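Local coordinates for protein putative oxidoreductase (Klebsiella pneumoniae subsp. pneumoniae MGH 78578, PDB 3E82) that is a putative oxidoreductase of the Gfo/Idh/MocA family, probably using a nicotinamide dinucleotide bound by its Rossmann-type domain, at residues Phe158-Val162 against Arg206-Glu210; Leu194-Gln199 against Val342-Leu347; Val321-Ala325 against Glu351-Leu355. All blocks are in the same frame, centred on the assembly; numbering follows the deposited sequence.

Interaction 1 (Phe158-Val162 against Arg206-Glu210)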
ATOM      1  N   PHE B 158      -9.838  -0.354 -14.263  1.00 32.12           N
ATOM      2  CA  PHE B 158      -9.353  -1.469 -15.059  1.00 32.99           C
ATOM      3  C   PHE B 158      -9.391  -1.124 -16.536  1.00 34.01           C
ATOM      4  O   PHE B 158     -10.454  -1.086 -17.153  1.00 33.15           O
ATOM      5  CB  PHE B 158     -10.190  -2.720 -14.790  1.00 32.00           C
ATOM      6  CG  PHE B 158      -9.648  -3.958 -15.443  1.00 33.12           C
ATOM      7  CD1 PHE B 158      -8.418  -4.486 -15.055  1.00 32.13           C
ATOM      8  CD2 PHE B 158     -10.360  -4.591 -16.456  1.00 32.93           C
ATOM      9  CE1 PHE B 158      -7.908  -5.630 -15.669  1.00 33.69           C
ATOM     10  CE2 PHE B 158      -9.856  -5.735 -17.076  1.00 34.03           C
ATOM     11  CZ  PHE B 158      -8.632  -6.254 -16.683  1.00 33.70           C
ATOM     12  N   ARG B 159      -8.214  -0.866 -17.089  1.00 35.13           N
ATOM     13  CA  ARG B 159      -8.075  -0.515 -18.489  1.00 37.72           C
ATOM     14  C   ARG B 159      -6.791  -1.121 -19.036  1.00 38.01           C
ATOM     15  O   ARG B 159      -5.791  -0.427 -19.243  1.00 38.51           O
ATOM     16  CB  ARG B 159      -8.080   1.007 -18.641  1.00 39.18           C
ATOM     17  CG  ARG B 159      -9.436   1.613 -18.287  1.00 43.70           C
ATOM     18  CD  ARG B 159      -9.410   3.127 -18.175  1.00 47.87           C
ATOM     19  NE  ARG B 159     -10.715   3.641 -17.756  1.00 52.81           N
ATOM     20  CZ  ARG B 159     -10.945   4.897 -17.379  1.00 54.44           C
ATOM     21  NH1 ARG B 159      -9.951   5.779 -17.367  1.00 55.67           N
ATOM     22  NH2 ARG B 159     -12.167   5.273 -17.015  1.00 54.57           N
ATOM     23  N   PRO B 160      -6.808  -2.440 -19.276  1.00 39.03           N
ATOM     24  CA  PRO B 160      -5.652  -3.171 -19.800  1.00 41.30           C
ATOM     25  C   PRO B 160      -5.281  -2.718 -21.209  1.00 43.66           C
ATOM     26  O   PRO B 160      -4.119  -2.795 -21.616  1.00 44.01           O
ATOM     27  CB  PRO B 160      -6.121  -4.622 -19.754  1.00 40.05           C
ATOM     28  CG  PRO B 160      -7.590  -4.494 -20.038  1.00 39.71           C
ATOM     29  CD  PRO B 160      -7.976  -3.332 -19.151  1.00 38.22           C
ATOM     30  N   GLU B 161      -6.280  -2.236 -21.943  1.00 45.91           N
ATOM     31  CA  GLU B 161      -6.078  -1.771 -23.308  1.00 48.18           C
ATOM     32  C   GLU B 161      -5.619  -0.312 -23.342  1.00 49.26           C
ATOM     33  O   GLU B 161      -6.371   0.601 -22.983  1.00 49.74           O
ATOM     34  CB  GLU B 161      -7.378  -1.946 -24.110  1.00 49.30           C
ATOM     35  CG  GLU B 161      -8.549  -1.025 -23.716  1.00 52.37           C
ATOM     36  CD  GLU B 161      -8.895  -1.051 -22.225  1.00 52.87           C
ATOM     37  OE1 GLU B 161      -8.114  -0.496 -21.425  1.00 52.86           O
ATOM     38  OE2 GLU B 161      -9.947  -1.623 -21.857  1.00 51.88           O
ATOM     39  N   VAL B 162      -4.376  -0.094 -23.763  1.00 49.47           N
ATOM     40  CA  VAL B 162      -3.837   1.261 -23.841  1.00 50.38           C
ATOM     41  C   VAL B 162      -4.126   1.885 -25.205  1.00 51.01           C
ATOM     42  O   VAL B 162      -3.585   1.450 -26.224  1.00 52.25           O
ATOM     43  CB  VAL B 162      -2.312   1.277 -23.606  1.00 50.07           C
ATOM     44  CG1 VAL B 162      -1.779   2.695 -23.774  1.00 50.16           C
ATOM     45  CG2 VAL B 162      -1.993   0.748 -22.216  1.00 49.92           C
ATOM     46  N   ARG B 206       1.351  -1.764 -17.758  1.00 32.00           N
ATOM     47  CA  ARG B 206       0.486  -2.335 -18.786  1.00 34.00           C
ATOM     48  C   ARG B 206       1.275  -2.631 -20.052  1.00 36.20           C
ATOM     49  O   ARG B 206       2.188  -1.892 -20.422  1.00 34.48           O
ATOM     50  CB  ARG B 206      -0.674  -1.394 -19.118  1.00 33.41           C
ATOM     51  CG  ARG B 206      -1.789  -1.397 -18.086  1.00 32.87           C
ATOM     52  CD  ARG B 206      -2.836  -0.375 -18.436  1.00 30.04           C
ATOM     53  NE  ARG B 206      -2.243   0.940 -18.636  1.00 27.94           N
ATOM     54  CZ  ARG B 206      -2.905   1.987 -19.113  1.00 27.76           C
ATOM     55  NH1 ARG B 206      -4.188   1.870 -19.437  1.00 27.05           N
ATOM     56  NH2 ARG B 206      -2.284   3.148 -19.270  1.00 27.27           N
ATOM     57  N   ASP B 207       0.918  -3.736 -20.698  1.00 39.09           N
ATOM     58  CA  ASP B 207       1.562  -4.153 -21.932  1.00 42.04           C
ATOM     59  C   ASP B 207       1.184  -3.133 -23.006  1.00 42.01           C
ATOM     60  O   ASP B 207       0.002  -2.954 -23.312  1.00 42.29           O
ATOM     61  CB  ASP B 207       1.068  -5.552 -22.317  1.00 45.35           C
ATOM     62  CG  ASP B 207       1.892  -6.185 -23.426  1.00 50.11           C
ATOM     63  OD1 ASP B 207       3.128  -6.295 -23.261  1.00 52.98           O
ATOM     64  OD2 ASP B 207       1.304  -6.580 -24.460  1.00 52.46           O
ATOM     65  N   GLY B 208       2.185  -2.450 -23.553  1.00 42.28           N
ATOM     66  CA  GLY B 208       1.927  -1.459 -24.584  1.00 43.86           C
ATOM     67  C   GLY B 208       1.818  -0.028 -24.081  1.00 44.27           C
ATOM     68  O   GLY B 208       1.759   0.907 -24.879  1.00 44.77           O
ATOM     69  N   ALA B 209       1.793   0.156 -22.765  1.00 43.44           N
ATOM     70  CA  ALA B 209       1.692   1.497 -22.199  1.00 42.96           C
ATOM     71  C   ALA B 209       2.992   2.264 -22.409  1.00 41.83           C
ATOM     72  O   ALA B 209       4.067   1.673 -22.490  1.00 41.24           O
ATOM     73  CB  ALA B 209       1.366   1.418 -20.710  1.00 43.63           C
ATOM     74  N   GLU B 210       2.888   3.585 -22.502  1.00 41.93           N
ATOM     75  CA  GLU B 210       4.063   4.419 -22.703  1.00 42.05           C
ATOM     76  C   GLU B 210       4.191   5.486 -21.628  1.00 40.03           C
ATOM     77  O   GLU B 210       5.147   6.262 -21.625  1.00 39.92           O
ATOM     78  CB  GLU B 210       4.012   5.073 -24.087  1.00 44.81           C
ATOM     79  CG  GLU B 210       3.960   4.060 -25.220  1.00 50.16           C
ATOM     80  CD  GLU B 210       4.456   4.628 -26.537  1.00 53.79           C
ATOM     81  OE1 GLU B 210       5.613   5.115 -26.574  1.00 55.43           O
ATOM     82  OE2 GLU B 210       3.697   4.579 -27.532  1.00 53.58           O
TER
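V162 lays its CG2 methyl over one face of the R206 guanidinium, 3.4 Å above the plane and over its centre. This surface contact stands at the start of a type II beta turn, R206 to A209, in the loop joining the antiparallel strands 197-203 and 214-220 of the C-terminal domain's mixed sheet. A backbone bond from A209 N to R206 O (3.1 Å) closes the turn, and G208 has the positive phi that its third position expects. V162 CG2 also meets A209 CB, at 3.7 Å. A chi1 of 177° puts V162 CG1 anti to the backbone N and CG2 beside that N, which leaves CG2 over the guanidinium and V162 CG1 against A209 CA, at 4.0 Å.

The guanidinium is fixed in its plane from two directions. R206 NE forms a salt bridge with D213, farther along the same loop, and a bend in the R206 chain at chi3 (-53°) brings NH1 round to the backbone of R159. R206 NH1 donates to R159 O over 2.8 Å, nearly straight at 169°, with the oxygen lying in the guanidinium plane.

Interaction 2 (Leu194-Gln199 against Val342-Leu347)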
ATOM      1  N   LEU B 194       1.455  19.149   6.176  1.00 17.24           N
ATOM      2  CA  LEU B 194       2.587  18.672   5.377  1.00 16.60           C
ATOM      3  C   LEU B 194       3.323  17.466   5.957  1.00 16.83           C
ATOM      4  O   LEU B 194       3.567  17.388   7.152  1.00 16.78           O
ATOM      5  CB  LEU B 194       3.618  19.793   5.185  1.00 17.06           C
ATOM      6  CG  LEU B 194       3.162  21.098   4.538  1.00 19.30           C
ATOM      7  CD1 LEU B 194       4.337  22.080   4.486  1.00 18.40           C
ATOM      8  CD2 LEU B 194       2.634  20.807   3.144  1.00 17.73           C
ATOM      9  N   PRO B 195       3.696  16.508   5.100  1.00 16.07           N
ATOM     10  CA  PRO B 195       4.416  15.325   5.570  1.00 17.35           C
ATOM     11  C   PRO B 195       5.873  15.700   5.796  1.00 18.66           C
ATOM     12  O   PRO B 195       6.351  16.717   5.268  1.00 17.74           O
ATOM     13  CB  PRO B 195       4.253  14.344   4.415  1.00 17.34           C
ATOM     14  CG  PRO B 195       4.283  15.273   3.207  1.00 16.52           C
ATOM     15  CD  PRO B 195       3.404  16.420   3.656  1.00 15.01           C
ATOM     16  N   GLN B 196       6.575  14.888   6.579  1.00 18.25           N
ATOM     17  CA  GLN B 196       7.983  15.134   6.852  1.00 20.29           C
ATOM     18  C   GLN B 196       8.845  14.719   5.664  1.00 20.23           C
ATOM     19  O   GLN B 196       9.873  15.337   5.390  1.00 19.46           O
ATOM     20  CB  GLN B 196       8.425  14.375   8.099  1.00 20.98           C
ATOM     21  CG  GLN B 196       9.850  14.697   8.534  1.00 22.38           C
ATOM     22  CD  GLN B 196      10.104  14.336   9.982  1.00 24.82           C
ATOM     23  OE1 GLN B 196       9.315  14.686  10.855  1.00 28.43           O
ATOM     24  NE2 GLN B 196      11.207  13.651  10.246  1.00 27.53           N
ATOM     25  N   SER B 197       8.432  13.664   4.963  1.00 19.62           N
ATOM     26  CA  SER B 197       9.171  13.190   3.794  1.00 17.86           C
ATOM     27  C   SER B 197       8.240  12.455   2.839  1.00 18.32           C
ATOM     28  O   SER B 197       7.149  12.036   3.218  1.00 20.05           O
ATOM     29  CB  SER B 197      10.319  12.275   4.214  1.00 17.64           C
ATOM     30  OG  SER B 197       9.838  11.037   4.700  1.00 19.93           O
ATOM     31  N   VAL B 198       8.673  12.311   1.595  1.00 18.79           N
ATOM     32  CA  VAL B 198       7.869  11.657   0.572  1.00 18.65           C
ATOM     33  C   VAL B 198       8.677  10.572  -0.115  1.00 19.37           C
ATOM     34  O   VAL B 198       9.832  10.783  -0.490  1.00 19.96           O
ATOM     35  CB  VAL B 198       7.393  12.682  -0.498  1.00 17.22           C
ATOM     36  CG1 VAL B 198       6.631  11.980  -1.596  1.00 16.10           C
ATOM     37  CG2 VAL B 198       6.520  13.745   0.148  1.00 17.80           C
ATOM     38  N   GLN B 199       8.073   9.404  -0.274  1.00 20.60           N
ATOM     39  CA  GLN B 199       8.746   8.300  -0.930  1.00 19.54           C
ATOM     40  C   GLN B 199       7.860   7.881  -2.098  1.00 20.11           C
ATOM     41  O   GLN B 199       6.643   7.771  -1.960  1.00 20.33           O
ATOM     42  CB  GLN B 199       8.950   7.153   0.069  1.00 21.07           C
ATOM     43  CG  GLN B 199       9.862   6.040  -0.401  1.00 23.62           C
ATOM     44  CD  GLN B 199       9.140   5.035  -1.271  1.00 26.05           C
ATOM     45  OE1 GLN B 199       8.020   4.632  -0.951  1.00 26.64           O
ATOM     46  NE2 GLN B 199       9.779   4.607  -2.368  1.00 24.50           N
ATOM     47  N   VAL B 342      14.373   8.844  -0.498  1.00 20.76           N
ATOM     48  CA  VAL B 342      13.277   9.530   0.187  1.00 18.92           C
ATOM     49  C   VAL B 342      13.506  11.027  -0.012  1.00 19.22           C
ATOM     50  O   VAL B 342      14.651  11.492  -0.016  1.00 17.78           O
ATOM     51  CB  VAL B 342      13.257   9.189   1.704  1.00 20.94           C
ATOM     52  CG1 VAL B 342      12.305  10.104   2.438  1.00 22.87           C
ATOM     53  CG2 VAL B 342      12.804   7.731   1.902  1.00 20.62           C
ATOM     54  N   GLN B 343      12.426  11.783  -0.177  1.00 18.81           N
ATOM     55  CA  GLN B 343      12.549  13.216  -0.438  1.00 19.16           C
ATOM     56  C   GLN B 343      11.802  14.117   0.539  1.00 20.41           C
ATOM     57  O   GLN B 343      10.820  13.707   1.156  1.00 22.40           O
ATOM     58  CB  GLN B 343      12.044  13.515  -1.858  1.00 18.88           C
ATOM     59  CG  GLN B 343      12.696  12.715  -2.984  1.00 20.18           C
ATOM     60  CD  GLN B 343      14.120  13.164  -3.280  1.00 21.86           C
ATOM     61  OE1 GLN B 343      14.424  14.357  -3.245  1.00 23.71           O
ATOM     62  NE2 GLN B 343      14.995  12.212  -3.586  1.00 20.37           N
ATOM     63  N   THR B 344      12.269  15.356   0.674  1.00 21.32           N
ATOM     64  CA  THR B 344      11.608  16.337   1.535  1.00 21.66           C
ATOM     65  C   THR B 344      10.960  17.337   0.575  1.00 22.14           C
ATOM     66  O   THR B 344      11.236  17.292  -0.619  1.00 23.95           O
ATOM     67  CB  THR B 344      12.617  17.033   2.489  1.00 24.22           C
ATOM     68  OG1 THR B 344      13.766  17.479   1.757  1.00 24.41           O
ATOM     69  CG2 THR B 344      13.068  16.065   3.576  1.00 20.45           C
ATOM     70  N   LEU B 345      10.091  18.218   1.060  1.00 22.78           N
ATOM     71  CA  LEU B 345       9.423  19.170   0.163  1.00 24.03           C
ATOM     72  C   LEU B 345      10.196  20.471  -0.048  1.00 25.05           C
ATOM     73  O   LEU B 345      10.791  21.012   0.886  1.00 24.84           O
ATOM     74  CB  LEU B 345       8.021  19.503   0.683  1.00 23.97           C
ATOM     75  CG  LEU B 345       7.114  18.336   1.088  1.00 25.40           C
ATOM     76  CD1 LEU B 345       5.735  18.874   1.430  1.00 25.49           C
ATOM     77  CD2 LEU B 345       7.019  17.321  -0.045  1.00 24.16           C
ATOM     78  N   ASP B 346      10.177  20.977  -1.278  1.00 23.85           N
ATOM     79  CA  ASP B 346      10.885  22.211  -1.592  1.00 25.89           C
ATOM     80  C   ASP B 346       9.984  23.433  -1.425  1.00 25.49           C
ATOM     81  O   ASP B 346       9.549  24.039  -2.407  1.00 27.50           O
ATOM     82  CB  ASP B 346      11.444  22.156  -3.017  1.00 27.77           C
ATOM     83  CG  ASP B 346      12.336  23.346  -3.340  1.00 32.33           C
ATOM     84  OD1 ASP B 346      12.767  24.049  -2.394  1.00 32.05           O
ATOM     85  OD2 ASP B 346      12.613  23.568  -4.540  1.00 33.00           O
ATOM     86  N   LEU B 347       9.710  23.774  -0.168  1.00 23.50           N
ATOM     87  CA  LEU B 347       8.873  24.918   0.195  1.00 24.29           C
ATOM     88  C   LEU B 347       9.674  25.774   1.178  1.00 25.96           C
ATOM     89  O   LEU B 347      10.397  25.244   2.020  1.00 24.53           O
ATOM     90  CB  LEU B 347       7.582  24.451   0.879  1.00 23.32           C
ATOM     91  CG  LEU B 347       6.619  23.523   0.130  1.00 22.00           C
ATOM     92  CD1 LEU B 347       5.561  22.960   1.093  1.00 23.02           C
ATOM     93  CD2 LEU B 347       5.959  24.294  -1.000  1.00 22.10           C
TER
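L345 pushes its branched end into a hollow lined by L194, P195 and V198, beside a single antiparallel bridge that ties the 342-347 loop to strand 197-203, outermost in the mixed sheet within this chain. L345 CD1 faces L194 and P195 (4.1 Å from P195 CD), whereas L345 CD2 turns to V198 CG2 at 3.6 Å, the valine and leucine crossing at about a right angle. Helix 320-339 adds V329 and A332. Farther along, L194 and L347 meet tip to tip, CD1 to CD1 at 3.7 Å.

The bridge is the hydrogen-bonded pair V198-Q343. V198 N donates to Q343 O at 2.6 Å, and Q343 N returns a bond to V198 O at 2.8 Å. On its other side the strand is irregular, because Q196 and S197 both face N220 in a classic beta bulge. Q343's amide leads away, OE1 bonded to R335 and NE2 to M341 O.

V342, whose backbone also bonds to the second subunit, fits against the strand with both branches. With CG1 anti to the backbone N (chi1 169°) and CG2 beside it, V342 CG2 lies across Q199 CG at 4.1 Å. V342 CG1 presses on S197 CB at 3.4 Å, closer than carbons usually pack.

Interaction 3 (Val321-Ala325 against Glu351-Leu355)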
ATOM      1  N   VAL B 321      -1.057  28.916  -2.197  1.00 19.35           N
ATOM      2  CA  VAL B 321       0.035  28.232  -1.516  1.00 19.30           C
ATOM      3  C   VAL B 321      -0.302  26.753  -1.243  1.00 19.29           C
ATOM      4  O   VAL B 321       0.594  25.909  -1.141  1.00 16.99           O
ATOM      5  CB  VAL B 321       0.396  28.937  -0.189  1.00 19.11           C
ATOM      6  CG1 VAL B 321      -0.727  28.778   0.828  1.00 20.32           C
ATOM      7  CG2 VAL B 321       1.704  28.389   0.341  1.00 20.94           C
ATOM      8  N   GLU B 322      -1.593  26.443  -1.137  1.00 19.05           N
ATOM      9  CA  GLU B 322      -2.006  25.069  -0.899  1.00 19.33           C
ATOM     10  C   GLU B 322      -1.848  24.274  -2.180  1.00 17.52           C
ATOM     11  O   GLU B 322      -1.598  23.074  -2.141  1.00 17.82           O
ATOM     12  CB  GLU B 322      -3.453  25.006  -0.406  1.00 20.11           C
ATOM     13  CG  GLU B 322      -3.663  25.773   0.888  1.00 21.32           C
ATOM     14  CD  GLU B 322      -4.992  25.478   1.552  1.00 22.22           C
ATOM     15  OE1 GLU B 322      -5.932  25.020   0.866  1.00 21.70           O
ATOM     16  OE2 GLU B 322      -5.093  25.721   2.771  1.00 26.12           O
ATOM     17  N   ALA B 323      -1.996  24.944  -3.318  1.00 15.75           N
ATOM     18  CA  ALA B 323      -1.824  24.279  -4.603  1.00 16.10           C
ATOM     19  C   ALA B 323      -0.324  24.075  -4.798  1.00 16.13           C
ATOM     20  O   ALA B 323       0.107  23.080  -5.381  1.00 15.79           O
ATOM     21  CB  ALA B 323      -2.399  25.132  -5.734  1.00 14.23           C
ATOM     22  N   LEU B 324       0.467  25.025  -4.304  1.00 16.22           N
ATOM     23  CA  LEU B 324       1.924  24.940  -4.399  1.00 15.99           C
ATOM     24  C   LEU B 324       2.419  23.731  -3.580  1.00 16.81           C
ATOM     25  O   LEU B 324       3.360  23.036  -3.977  1.00 16.64           O
ATOM     26  CB  LEU B 324       2.559  26.229  -3.857  1.00 16.05           C
ATOM     27  CG  LEU B 324       4.090  26.359  -3.933  1.00 18.37           C
ATOM     28  CD1 LEU B 324       4.514  26.596  -5.374  1.00 16.57           C
ATOM     29  CD2 LEU B 324       4.563  27.525  -3.055  1.00 18.76           C
ATOM     30  N   ALA B 325       1.782  23.496  -2.434  1.00 14.72           N
ATOM     31  CA  ALA B 325       2.137  22.382  -1.562  1.00 16.27           C
ATOM     32  C   ALA B 325       1.895  21.051  -2.283  1.00 15.61           C
ATOM     33  O   ALA B 325       2.709  20.149  -2.206  1.00 15.72           O
ATOM     34  CB  ALA B 325       1.309  22.443  -0.278  1.00 17.68           C
ATOM     35  N   GLU B 351       6.407  29.814   3.396  1.00 31.36           N
ATOM     36  CA  GLU B 351       5.337  29.032   2.789  1.00 30.45           C
ATOM     37  C   GLU B 351       4.851  27.997   3.806  1.00 30.60           C
ATOM     38  O   GLU B 351       3.651  27.754   3.936  1.00 29.67           O
ATOM     39  CB  GLU B 351       5.835  28.366   1.501  1.00 27.87           C
ATOM     40  CG  GLU B 351       6.055  29.382   0.380  1.00 26.79           C
ATOM     41  CD  GLU B 351       6.858  28.846  -0.790  1.00 25.48           C
ATOM     42  OE1 GLU B 351       7.497  27.778  -0.654  1.00 25.38           O
ATOM     43  OE2 GLU B 351       6.863  29.514  -1.849  1.00 24.59           O
ATOM     44  N   ARG B 352       5.793  27.417   4.541  1.00 31.64           N
ATOM     45  CA  ARG B 352       5.468  26.426   5.564  1.00 35.31           C
ATOM     46  C   ARG B 352       4.690  27.052   6.714  1.00 37.10           C
ATOM     47  O   ARG B 352       3.775  26.432   7.256  1.00 38.79           O
ATOM     48  CB  ARG B 352       6.741  25.793   6.111  1.00 33.93           C
ATOM     49  CG  ARG B 352       7.478  24.931   5.117  1.00 34.49           C
ATOM     50  CD  ARG B 352       8.894  24.688   5.599  1.00 35.83           C
ATOM     51  NE  ARG B 352       9.648  23.836   4.690  1.00 36.21           N
ATOM     52  CZ  ARG B 352       9.413  22.541   4.526  1.00 37.60           C
ATOM     53  NH1 ARG B 352       8.443  21.953   5.217  1.00 36.22           N
ATOM     54  NH2 ARG B 352      10.148  21.834   3.673  1.00 38.09           N
ATOM     55  N   ASN B 353       5.059  28.275   7.094  1.00 38.74           N
ATOM     56  CA  ASN B 353       4.370  28.968   8.182  1.00 39.63           C
ATOM     57  C   ASN B 353       2.925  29.151   7.783  1.00 39.22           C
ATOM     58  O   ASN B 353       2.006  28.853   8.546  1.00 39.35           O
ATOM     59  CB  ASN B 353       4.976  30.352   8.439  1.00 42.37           C
ATOM     60  CG  ASN B 353       6.395  30.282   8.957  1.00 44.62           C
ATOM     61  OD1 ASN B 353       6.813  29.271   9.521  1.00 45.46           O
ATOM     62  ND2 ASN B 353       7.143  31.371   8.784  1.00 47.05           N
ATOM     63  N   THR B 354       2.734  29.656   6.571  1.00 37.95           N
ATOM     64  CA  THR B 354       1.400  29.882   6.055  1.00 37.20           C
ATOM     65  C   THR B 354       0.636  28.559   6.063  1.00 38.16           C
ATOM     66  O   THR B 354      -0.536  28.511   6.430  1.00 38.86           O
ATOM     67  CB  THR B 354       1.459  30.430   4.622  1.00 37.40           C
ATOM     68  OG1 THR B 354       2.319  31.578   4.582  1.00 36.75           O
ATOM     69  CG2 THR B 354       0.070  30.823   4.154  1.00 36.86           C
ATOM     70  N   LEU B 355       1.313  27.483   5.677  1.00 37.82           N
ATOM     71  CA  LEU B 355       0.686  26.169   5.632  1.00 39.44           C
ATOM     72  C   LEU B 355       0.483  25.557   7.015  1.00 42.09           C
ATOM     73  O   LEU B 355      -0.537  24.916   7.261  1.00 43.10           O
ATOM     74  CB  LEU B 355       1.514  25.222   4.758  1.00 35.70           C
ATOM     75  CG  LEU B 355       1.555  25.604   3.275  1.00 34.54           C
ATOM     76  CD1 LEU B 355       2.621  24.799   2.551  1.00 32.92           C
ATOM     77  CD2 LEU B 355       0.179  25.371   2.659  1.00 32.49           C
TER
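E351 meets L324 across two helices; the axes of the short segments 321-325 and 351-355 approach to 10.3 Å and cross at -108°. The L324 side chain crosses the glutamate at about a right angle, with L324 CD2 3.3 Å from E351 OE2; this is van der Waals contact with a carboxylate rather than a polar bond. The E351 chain runs extended beyond CG, which carries its charge past the leucine toward helix 104-116. There OE2 forms a salt bridge with R108, while OE1 accepts a hydrogen bond from the backbone N of S348. Both oxygens therefore have partners, and L324 itself packs on M104, A107 and R108 of helix 104-116.

T354 offers its methyl. With OG1 beside the backbone N (chi1 -53°), T354 CG2 is anti to that N and lies 4.0 Å from V321 CG1, the two side chains crossing at a slant. The hydroxyl is bonded to D350 O within its own helix.

L355 closes the segment and carries most of the apolar contact. Its side chain and that of V321 slide past each other in opposite directions, with L355 CG 4.0 Å from V321 CG2. L355 CD2 sits 3.9 Å from V321 O and also approaches E322, whose carboxylate is paired with R128, while L355 CD1 meets A325 CB at 3.9 Å. V321, E322 and A325 all touch this leucine end. L355 also packs on L194 and L347, and A325 on L189 of helix 176-192.

No hydrogen bond spans the two segments. Helix 104-116 lies between strands 93-96 and 121-123 of the parallel Rossmann-type sheet, so this steep helix-helix packing also joins the two domains through the E351-R108 salt bridge.

Interaction 1 is a surface contact between two loops, its centre about 30 Å from that of interaction 2 and about 36 Å from that of interaction 3; interactions 2 and 3 are partly buried and touch each other. L194 and L347 of interaction 2 pack their CD1 methyls on L355 CD1 of interaction 3, making one apolar patch. Strand 197-203 links the first two contacts, since interaction 2 holds its beginning and interaction 1 uses the loop after its end; both also approach the second subunit, which interaction 3 does not touch. The chemistry follows position: a cation bonded to a carbonyl outside, backbone bonds plus leucine packing at the strand, and methyl packing with a carboxylate salt-bridged to R108 between helices.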